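Local coordinates for PadR family transcriptional regulator (Streptococcus pneumoniae, PDB 5ZQH), which probably binds operator DNA as a dimeric winged helix-turn-helix transcriptional regulator of the PadR family, at residues D15-K20 and F73-E78. Numbering follows the deposited sequence.
Sequences DMIGQK and FSLMKE
Ile17 meets the strand of Phe73, Ser74 and Leu75 through its CG2 methyl, joining the first helix of a PadR winged helix-turn-helix domain to the end of a wing strand. Helix 15-19 and strand 73-75 run almost perpendicular, at 92°, with their axes 7.0 Å apart at closest approach. No hydrogen bond links the two segments, so the contact rests on packing alone. Its tight part is centred on Ile17 CG2, which stands anti to its own backbone N and lies closest to main-chain atoms, 3.5 Å from Phe73 O and 3.6 Å from Ser74 CA; its side-chain contact, with Leu75 CG, is at 3.9 Å. The other branch is looser, with Ile17 CD1 4.2 Å from Phe73 CB as the two side chains cross obliquely. The Phe73 ring leads away from the helix and packs on Leu48 of helix 45-53, a residue that Ile17 touches too; Leu27 of helix 24-34 also packs on Ile17, which places this buried side in the core of the domain.

Toward solvent the contact continues at Gly18, an exposed residue whose bare backbone is met by the partly exposed Leu75. Away from the strand, Gln19 NE2 bonds Asp15 OD2 one helical turn back, approaching from above the carboxylate plane, 47° out of it; the N-H...O angle of 137° is far from straight. Asp15 OD1 is taken by Trp87 NE1 of helix 77-101, and Ile100 of the second subunit packs on Asp15 and Met16. Across the exposed edge, the Leu75 CD1 methyl rests 3.6 Å from Gly18 CA.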
loop_
_atom_site.group_PDB
_atom_site.type_symbol
_atom_site.label_atom_id
_atom_site.label_comp_id
_atom_site.label_asym_id
_atom_site.label_seq_id
_atom_site.Cartn_x
_atom_site.Cartn_y
_atom_site.Cartn_z
ATOM N N ASP A 15 13.127 3.784 4.937
ATOM C CA ASP A 15 13.503 3.473 6.325
ATOM C C ASP A 15 14.920 2.906 6.436
ATOM O O ASP A 15 15.691 3.343 7.293
ATOM C CB ASP A 15 12.484 2.525 6.971
ATOM C CG ASP A 15 12.648 2.415 8.487
ATOM O OD1 ASP A 15 12.474 3.433 9.194
ATOM O OD2 ASP A 15 12.935 1.299 8.969
ATOM N N MET A 16 15.250 1.953 5.560
ATOM C CA MET A 16 16.578 1.329 5.504
ATOM C C MET A 16 17.705 2.330 5.252
ATOM O O MET A 16 18.761 2.238 5.880
ATOM C CB MET A 16 16.616 0.217 4.456
ATOM C CG MET A 16 15.925 -1.060 4.889
ATOM S SD MET A 16 15.844 -2.252 3.546
ATOM C CE MET A 16 14.994 -3.601 4.366
ATOM N N ILE A 17 17.457 3.278 4.344
ATOM C CA ILE A 17 18.368 4.387 4.028
ATOM C C ILE A 17 18.529 5.339 5.228
ATOM O O ILE A 17 19.614 5.887 5.452
ATOM C CB ILE A 17 17.907 5.123 2.740
ATOM C CG1 ILE A 17 18.224 4.276 1.505
ATOM C CG2 ILE A 17 18.551 6.494 2.586
ATOM C CD1 ILE A 17 17.349 4.575 0.299
ATOM N N GLY A 18 17.453 5.507 5.996
ATOM C CA GLY A 18 17.471 6.262 7.256
ATOM C C GLY A 18 18.306 5.652 8.372
ATOM O O GLY A 18 19.044 6.374 9.052
ATOM N N GLN A 19 18.183 4.333 8.557
ATOM C CA GLN A 19 18.940 3.583 9.573
ATOM C C GLN A 19 20.439 3.641 9.299
ATOM O O GLN A 19 21.233 3.967 10.185
ATOM C CB GLN A 19 18.521 2.109 9.599
ATOM C CG GLN A 19 17.064 1.812 9.928
ATOM C CD GLN A 19 16.706 0.344 9.697
ATOM O OE1 GLN A 19 17.593 -0.514 9.550
ATOM N NE2 GLN A 19 15.405 0.047 9.665
ATOM N N LYS A 20 20.805 3.308 8.061
ATOM C CA LYS A 20 22.190 3.293 7.608
ATOM C C LYS A 20 22.270 3.673 6.130
ATOM O O LYS A 20 21.549 3.130 5.287
ATOM C CB LYS A 20 22.824 1.917 7.843
ATOM C CG LYS A 20 24.337 1.896 7.707
ATOM C CD LYS A 20 24.826 0.517 7.295
ATOM C CE LYS A 20 26.256 0.559 6.766
ATOM N NZ LYS A 20 26.380 1.140 5.390
ATOM N N PHE A 73 23.372 6.046 -0.788
ATOM C CA PHE A 73 22.148 6.815 -0.634
ATOM C C PHE A 73 21.883 7.142 0.834
ATOM O O PHE A 73 21.948 6.263 1.698
ATOM C CB PHE A 73 20.954 6.075 -1.248
ATOM C CG PHE A 73 21.090 5.817 -2.722
ATOM C CD1 PHE A 73 20.899 6.850 -3.653
ATOM C CD2 PHE A 73 21.408 4.538 -3.194
ATOM C CE1 PHE A 73 21.027 6.613 -5.015
ATOM C CE2 PHE A 73 21.535 4.300 -4.559
ATOM C CZ PHE A 73 21.343 5.337 -5.468
ATOM N N SER A 74 21.614 8.419 1.097
ATOM C CA SER A 74 21.221 8.920 2.424
ATOM C C SER A 74 19.988 9.820 2.292
ATOM O O SER A 74 19.758 10.414 1.227
ATOM C CB SER A 74 22.372 9.687 3.071
ATOM O OG SER A 74 22.804 10.738 2.226
ATOM N N LEU A 75 19.204 9.921 3.365
ATOM C CA LEU A 75 17.974 10.718 3.354
ATOM C C LEU A 75 18.202 12.232 3.302
ATOM O O LEU A 75 19.081 12.768 3.976
ATOM C CB LEU A 75 17.083 10.370 4.556
ATOM C CG LEU A 75 16.353 9.025 4.648
ATOM C CD1 LEU A 75 15.574 8.988 5.948
ATOM C CD2 LEU A 75 15.414 8.771 3.475
ATOM N N MET A 76 17.402 12.895 2.468
ATOM C CA MET A 76 17.312 14.354 2.417
ATOM C C MET A 76 16.313 14.772 3.501
ATOM O O MET A 76 15.758 13.913 4.199
ATOM C CB MET A 76 16.802 14.797 1.044
ATOM C CG MET A 76 17.587 15.902 0.361
ATOM S SD MET A 76 18.384 15.281 -1.133
ATOM C CE MET A 76 18.703 16.796 -2.037
ATOM N N LYS A 77 16.078 16.080 3.632
ATOM C CA LYS A 77 15.099 16.609 4.591
ATOM C C LYS A 77 13.684 16.086 4.305
ATOM O O LYS A 77 12.981 15.662 5.225
ATOM C CB LYS A 77 15.130 18.144 4.627
ATOM N N GLU A 78 13.293 16.101 3.031
ATOM C CA GLU A 78 12.004 15.565 2.591
ATOM C C GLU A 78 11.833 14.062 2.820
ATOM O O GLU A 78 10.746 13.619 3.185
ATOM C CB GLU A 78 11.746 15.921 1.127
ATOM C CG GLU A 78 10.659 16.971 0.950
ATOM C CD GLU A 78 9.307 16.355 0.636
ATOM O OE1 GLU A 78 9.096 16.000 -0.545
ATOM O OE2 GLU A 78 8.455 16.230 1.554
#